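PDB 2ZC0: alanine glyoxylate transaminase from Thermococcus litoralis, which probably transfers the amino group of alanine to glyoxylate, using pyridoxal 5'-phosphate as its cofactor. Local coordinates for residues F87-D92 / Y217-R221; L245-L249 / I286-Y290. The contacts are given in a common frame with arbitrary orientation. Numbering follows the deposited sequence.

Interaction 1: residues F87-D92 / Y217-R221; sequences FLKKYD and YNFMR. With PMP (4'-deoxy-4'-aminopyridoxal-5'-phosphate), chain F.
A loop that touches a cofactor at one end can be seated against the fold at the other, and residues 217-221 illustrate this against 87-92, the last turn of helix 78-91 and the residue after it. The helix keeps its backbone hydrogen bonding to the end, with Y91 N 3.1 Å from F87 O, and D92 is the first residue to leave helical angles. Y217 opens a type I beta turn closed by the hydrogen bond from M220 N to Y217 O at 3.0 Å. With chi1 m, its ring lies out of reach of 87-92, and Y217 OH hydrogen-bonds PMP O3 at 2.6 Å, either being a possible donor. N218, whose CA lies 7.5 Å from the CA of D92, points toward the helix end and donates from ND2 to D92 OD2 (3.3 Å, 156°). F219, also m, does most of the packing. Its CZ comes 3.3 Å from CE1 of F87, a t rotamer, and the two rings meet obliquely, centroids 4.8 Å apart and planes at 42°. F219 CE2 also lies 4.0 Å from D92 CB and 4.1 Å from Y91 CB. M220 and R221 lead on, M220 hydrogen-bonding through its backbone to G334. F296 of helix 295-322 meets the rings of F87 and Y91 edge-to-face. A tyrosine hydrogen-bonded to the cofactor's phenolic oxygen, after a central-sheet strand, is characteristic of the PLP site in fold-type I aminotransferases.

Interaction 2: residues L245-L249 / I286-Y290; sequences LSKVL and IALEY. With PMP (4'-deoxy-4'-aminopyridoxal-5'-phosphate), chain F.
L249 is the residue to place first: its CA stands 7.2 Å from the CA of A287, and its chi1 t, chi2 p rotamer sends both methyls to helix 281-292. CD2 lies 3.7 Å from A287 CB, while CD1 is 4.1 Å from I286 CG2 and 3.7 Å from Y290 CD1, making an off-centre CH-pi contact 4.2 Å from the ring centroid of Y290. That ring, at chi1 t and chi2 92°, reaches back so that its OH is 3.5 Å from CG1 of V248, itself t. Residues 245-249 follow strand 239-244 of the central sheet and carry K247, by family analogy the Schiff-base lysine of fold-type I aminotransferases. K247 is out of reach of the helix and, through m, m, t, p, sets NZ 3.3 Å from PMP C4A. S246, chi1 p, leaves OG 3.1 Å from PMP O2P. L245, with chi1 at -95° between wells, brings CD1 to 4.1 Å from A287 CB. The loop bends tightly, L249 N and V248 N both hydrogen-bonding to L245 O (2.7 and 2.8 Å). L54 of helix 51-64 packs on L249 and Y290.

Both contacts follow one principle: a loop after a strand of the central sheet offers polar ends to PMP and is backed by a helix. All six touching residues of interaction 2 are buried, against four of five in interaction 1, where Y91 is partly exposed. At 87-92 / 217-221 the helix supplies its C-terminal end, and an amide-to-carboxylate hydrogen bond joins the aromatic packing; at 245-249 / 286-290 aliphatic side chains pack on a tyrosine, without a hydrogen bond between the two segments. The loops also touch each other: Y217 OH lies 2.7 Å from K247 NZ, a probable hydrogen bond beside the cofactor, while F219 CB packs 4.0 Å from V248 CG2. F296 of helix 295-322 borders both contacts.

Interaction 1: residues F87-D92 / Y217-R221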
loop_
_atom_site.group_PDB
_atom_site.type_symbol
_atom_site.label_atom_id
_atom_site.label_comp_id
_atom_site.label_asym_id
_atom_site.label_seq_id
_atom_site.Cartn_x
_atom_site.Cartn_y
_atom_site.Cartn_z
ATOM N N PHE A 87 4.186 -36.884 13.507
ATOM C CA PHE A 87 4.738 -36.344 14.735
ATOM C C PHE A 87 3.721 -35.457 15.429
ATOM O O PHE A 87 3.622 -35.463 16.650
ATOM C CB PHE A 87 6.007 -35.549 14.432
ATOM C CG PHE A 87 6.507 -34.735 15.589
ATOM C CD1 PHE A 87 6.270 -33.366 15.645
ATOM C CD2 PHE A 87 7.230 -35.333 16.618
ATOM C CE1 PHE A 87 6.749 -32.602 16.706
ATOM C CE2 PHE A 87 7.713 -34.578 17.685
ATOM C CZ PHE A 87 7.474 -33.211 17.730
ATOM N N LEU A 88 2.955 -34.701 14.651
ATOM C CA LEU A 88 1.959 -33.811 15.233
ATOM C C LEU A 88 0.754 -34.583 15.753
ATOM O O LEU A 88 0.190 -34.247 16.795
ATOM C CB LEU A 88 1.514 -32.759 14.208
ATOM C CG LEU A 88 2.258 -31.412 14.195
ATOM C CD1 LEU A 88 3.755 -31.656 14.179
ATOM C CD2 LEU A 88 1.834 -30.576 12.985
ATOM N N LYS A 89 0.356 -35.619 15.027
ATOM C CA LYS A 89 -0.785 -36.421 15.434
ATOM C C LYS A 89 -0.500 -37.175 16.727
ATOM O O LYS A 89 -1.387 -37.349 17.566
ATOM C CB LYS A 89 -1.167 -37.394 14.303
ATOM C CG LYS A 89 -1.904 -38.657 14.746
ATOM C CD LYS A 89 -0.897 -39.727 15.188
ATOM C CE LYS A 89 -1.521 -40.780 16.109
ATOM N NZ LYS A 89 -0.476 -41.696 16.666
ATOM N N LYS A 90 0.744 -37.603 16.895
ATOM C CA LYS A 90 1.118 -38.357 18.077
ATOM C C LYS A 90 1.379 -37.514 19.315
ATOM O O LYS A 90 0.759 -37.726 20.356
ATOM C CB LYS A 90 2.352 -39.215 17.785
ATOM C CG LYS A 90 2.781 -40.074 18.969
ATOM C CD LYS A 90 3.925 -41.001 18.611
ATOM C CE LYS A 90 4.384 -41.801 19.821
ATOM N NZ LYS A 90 5.556 -42.670 19.486
ATOM N N TYR A 91 2.287 -36.548 19.193
ATOM C CA TYR A 91 2.665 -35.700 20.320
ATOM C C TYR A 91 1.996 -34.341 20.477
ATOM O O TYR A 91 2.394 -33.576 21.355
ATOM C CB TYR A 91 4.176 -35.485 20.317
ATOM C CG TYR A 91 4.977 -36.760 20.342
ATOM C CD1 TYR A 91 5.645 -37.208 19.203
ATOM C CD2 TYR A 91 5.073 -37.519 21.508
ATOM C CE1 TYR A 91 6.394 -38.378 19.223
ATOM C CE2 TYR A 91 5.818 -38.695 21.541
ATOM C CZ TYR A 91 6.476 -39.118 20.397
ATOM O OH TYR A 91 7.220 -40.275 20.421
ATOM N N ASP A 92 1.006 -34.020 19.645
ATOM C CA ASP A 92 0.333 -32.722 19.766
ATOM C C ASP A 92 -1.160 -32.790 19.415
ATOM O O ASP A 92 -1.779 -31.762 19.131
ATOM C CB ASP A 92 1.043 -31.675 18.883
ATOM C CG ASP A 92 0.996 -30.256 19.478
ATOM O OD1 ASP A 92 0.986 -30.119 20.724
ATOM O OD2 ASP A 92 0.994 -29.273 18.704
ATOM N N TYR A 217 6.190 -23.373 21.741
ATOM C CA TYR A 217 6.536 -24.081 22.970
ATOM C C TYR A 217 5.636 -25.252 23.341
ATOM O O TYR A 217 5.634 -25.693 24.493
ATOM C CB TYR A 217 6.595 -23.074 24.129
ATOM C CG TYR A 217 7.532 -21.923 23.835
ATOM C CD1 TYR A 217 7.044 -20.702 23.354
ATOM C CD2 TYR A 217 8.917 -22.096 23.914
ATOM C CE1 TYR A 217 7.914 -19.685 22.945
ATOM C CE2 TYR A 217 9.794 -21.093 23.510
ATOM C CZ TYR A 217 9.286 -19.892 23.021
ATOM O OH TYR A 217 10.165 -18.928 22.581
ATOM N N ASN A 218 4.891 -25.774 22.373
ATOM C CA ASN A 218 3.981 -26.885 22.633
ATOM C C ASN A 218 4.692 -28.138 23.073
ATOM O O ASN A 218 4.085 -29.025 23.668
ATOM C CB ASN A 218 3.149 -27.187 21.383
ATOM C CG ASN A 218 2.080 -26.163 21.167
ATOM O OD1 ASN A 218 2.241 -25.010 21.572
ATOM N ND2 ASN A 218 0.986 -26.557 20.534
ATOM N N PHE A 219 5.983 -28.207 22.781
ATOM C CA PHE A 219 6.764 -29.368 23.146
ATOM C C PHE A 219 7.690 -29.117 24.328
ATOM O O PHE A 219 8.556 -29.931 24.624
ATOM C CB PHE A 219 7.531 -29.867 21.920
ATOM C CG PHE A 219 6.637 -30.165 20.749
ATOM C CD1 PHE A 219 6.578 -29.296 19.662
ATOM C CD2 PHE A 219 5.801 -31.275 20.764
ATOM C CE1 PHE A 219 5.695 -29.530 18.608
ATOM C CE2 PHE A 219 4.912 -31.518 19.716
ATOM C CZ PHE A 219 4.860 -30.640 18.636
ATOM N N MET A 220 7.512 -27.984 24.998
ATOM C CA MET A 220 8.308 -27.686 26.186
ATOM C C MET A 220 7.355 -27.499 27.354
ATOM O O MET A 220 7.531 -26.584 28.155
ATOM C CB MET A 220 9.134 -26.408 26.028
ATOM C CG MET A 220 10.145 -26.435 24.904
ATOM S SD MET A 220 11.622 -25.520 25.362
ATOM C CE MET A 220 10.929 -23.992 25.819
ATOM N N ARG A 221 6.331 -28.348 27.424
ATOM C CA ARG A 221 5.352 -28.295 28.507
ATOM C C ARG A 221 5.873 -29.144 29.656
ATOM O O ARG A 221 6.597 -30.115 29.435
ATOM C CB ARG A 221 3.994 -28.839 28.058
ATOM C CG ARG A 221 2.884 -27.803 28.069
ATOM C CD ARG A 221 1.520 -28.457 28.193
ATOM N NE ARG A 221 1.315 -29.463 27.157
ATOM C CZ ARG A 221 0.815 -30.672 27.382
ATOM N NH1 ARG A 221 0.667 -31.523 26.374
ATOM N NH2 ARG A 221 0.467 -31.029 28.613
HETATM N N1 PMP F . 7.170 -17.758 18.067
HETATM C C2 PMP F . 7.520 -17.450 19.336
HETATM C C2A PMP F . 6.381 -17.147 20.312
HETATM C C3 PMP F . 8.881 -17.417 19.740
HETATM O O3 PMP F . 9.203 -17.093 21.051
HETATM C C4 PMP F . 9.905 -17.713 18.764
HETATM C C4A PMP F . 11.379 -17.678 19.210
HETATM N N4A PMP F . 12.176 -16.671 18.509
HETATM C C5 PMP F . 9.448 -18.055 17.331
HETATM C C6 PMP F . 8.062 -18.059 17.043
HETATM C C5A PMP F . 10.435 -18.393 16.198
HETATM O O4P PMP F . 10.952 -19.339 16.451
HETATM P P PMP F . 11.987 -19.804 15.223
HETATM O O1P PMP F . 11.565 -21.374 14.247
HETATM O O2P PMP F . 13.651 -20.148 16.097
HETATM O O3P PMP F . 12.261 -18.505 13.987
#

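Interaction 2: residues L245-L249 / I286-Y290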
loop_
_atom_site.group_PDB
_atom_site.type_symbol
_atom_site.label_atom_id
_atom_site.label_comp_id
_atom_site.label_asym_id
_atom_site.label_seq_id
_atom_site.Cartn_x
_atom_site.Cartn_y
_atom_site.Cartn_z
ATOM N N LEU A 245 10.438 -26.482 15.140
ATOM C CA LEU A 245 11.189 -27.499 15.868
ATOM C C LEU A 245 12.419 -26.855 16.490
ATOM O O LEU A 245 13.247 -27.540 17.091
ATOM C CB LEU A 245 11.661 -28.607 14.923
ATOM C CG LEU A 245 10.851 -29.889 14.728
ATOM C CD1 LEU A 245 11.586 -30.774 13.733
ATOM C CD2 LEU A 245 10.684 -30.622 16.059
ATOM N N SER A 246 12.539 -25.539 16.337
ATOM C CA SER A 246 13.687 -24.825 16.867
ATOM C C SER A 246 13.950 -25.083 18.360
ATOM O O SER A 246 15.099 -25.230 18.762
ATOM C CB SER A 246 13.551 -23.318 16.594
ATOM O OG SER A 246 12.421 -22.768 17.242
ATOM N N LYS A 247 12.901 -25.166 19.175
ATOM C CA LYS A 247 13.099 -25.404 20.607
ATOM C C LYS A 247 13.358 -26.873 20.934
ATOM O O LYS A 247 13.555 -27.226 22.094
ATOM C CB LYS A 247 11.894 -24.910 21.413
ATOM C CG LYS A 247 11.439 -23.504 21.043
ATOM C CD LYS A 247 12.571 -22.500 21.171
ATOM C CE LYS A 247 12.320 -21.288 20.282
ATOM N NZ LYS A 247 11.037 -20.602 20.600
ATOM N N VAL A 248 13.359 -27.718 19.911
ATOM C CA VAL A 248 13.587 -29.140 20.098
ATOM C C VAL A 248 14.880 -29.580 19.422
ATOM O O VAL A 248 15.816 -30.044 20.078
ATOM C CB VAL A 248 12.423 -29.970 19.507
ATOM C CG1 VAL A 248 12.724 -31.461 19.613
ATOM C CG2 VAL A 248 11.118 -29.628 20.222
ATOM N N LEU A 249 14.924 -29.428 18.102
ATOM C CA LEU A 249 16.084 -29.823 17.318
ATOM C C LEU A 249 17.218 -28.815 17.450
ATOM O O LEU A 249 18.395 -29.175 17.458
ATOM C CB LEU A 249 15.681 -29.968 15.849
ATOM C CG LEU A 249 16.777 -30.391 14.865
ATOM C CD1 LEU A 249 17.197 -31.843 15.139
ATOM C CD2 LEU A 249 16.247 -30.250 13.439
ATOM N N ILE A 286 18.188 -33.466 8.368
ATOM C CA ILE A 286 18.594 -33.729 9.743
ATOM C C ILE A 286 17.335 -33.967 10.583
ATOM O O ILE A 286 17.284 -34.891 11.401
ATOM C CB ILE A 286 19.374 -32.542 10.355
ATOM C CG1 ILE A 286 20.784 -32.456 9.765
ATOM C CG2 ILE A 286 19.467 -32.702 11.872
ATOM C CD1 ILE A 286 21.632 -31.365 10.402
ATOM N N ALA A 287 16.327 -33.122 10.376
ATOM C CA ALA A 287 15.054 -33.209 11.095
ATOM C C ALA A 287 14.270 -34.458 10.713
ATOM O O ALA A 287 13.534 -35.016 11.529
ATOM C CB ALA A 287 14.204 -31.962 10.810
ATOM N N LEU A 288 14.423 -34.880 9.460
ATOM C CA LEU A 288 13.736 -36.061 8.961
ATOM C C LEU A 288 14.240 -37.321 9.661
ATOM O O LEU A 288 13.446 -38.165 10.076
ATOM C CB LEU A 288 13.937 -36.198 7.451
ATOM C CG LEU A 288 13.328 -37.452 6.818
ATOM C CD1 LEU A 288 11.830 -37.505 7.090
ATOM C CD2 LEU A 288 13.608 -37.446 5.332
ATOM N N GLU A 289 15.561 -37.446 9.775
ATOM C CA GLU A 289 16.166 -38.597 10.439
ATOM C C GLU A 289 15.893 -38.545 11.932
ATOM O O GLU A 289 15.572 -39.555 12.550
ATOM C CB GLU A 289 17.678 -38.627 10.207
ATOM C CG GLU A 289 18.081 -39.187 8.858
ATOM C CD GLU A 289 17.473 -40.556 8.604
ATOM O OE1 GLU A 289 17.659 -41.460 9.446
ATOM O OE2 GLU A 289 16.806 -40.721 7.560
ATOM N N TYR A 290 16.032 -37.356 12.507
ATOM C CA TYR A 290 15.788 -37.157 13.925
ATOM C C TYR A 290 14.426 -37.746 14.278
ATOM O O TYR A 290 14.288 -38.504 15.237
ATOM C CB TYR A 290 15.804 -35.667 14.239
ATOM C CG TYR A 290 15.519 -35.320 15.680
ATOM C CD1 TYR A 290 16.554 -35.184 16.606
ATOM C CD2 TYR A 290 14.212 -35.116 16.118
ATOM C CE1 TYR A 290 16.290 -34.850 17.932
ATOM C CE2 TYR A 290 13.939 -34.786 17.443
ATOM C CZ TYR A 290 14.981 -34.656 18.343
ATOM O OH TYR A 290 14.711 -34.341 19.652
HETATM N N1 PMP F . 7.170 -17.758 18.067
HETATM C C2 PMP F . 7.520 -17.450 19.336
HETATM C C2A PMP F . 6.381 -17.147 20.312
HETATM C C3 PMP F . 8.881 -17.417 19.740
HETATM O O3 PMP F . 9.203 -17.093 21.051
HETATM C C4 PMP F . 9.905 -17.713 18.764
HETATM C C4A PMP F . 11.379 -17.678 19.210
HETATM N N4A PMP F . 12.176 -16.671 18.509
HETATM C C5 PMP F . 9.448 -18.055 17.331
HETATM C C6 PMP F . 8.062 -18.059 17.043
HETATM C C5A PMP F . 10.435 -18.393 16.198
HETATM O O4P PMP F . 10.952 -19.339 16.451
HETATM P P PMP F . 11.987 -19.804 15.223
HETATM O O1P PMP F . 11.565 -21.374 14.247
HETATM O O2P PMP F . 13.651 -20.148 16.097
HETATM O O3P PMP F . 12.261 -18.505 13.987
#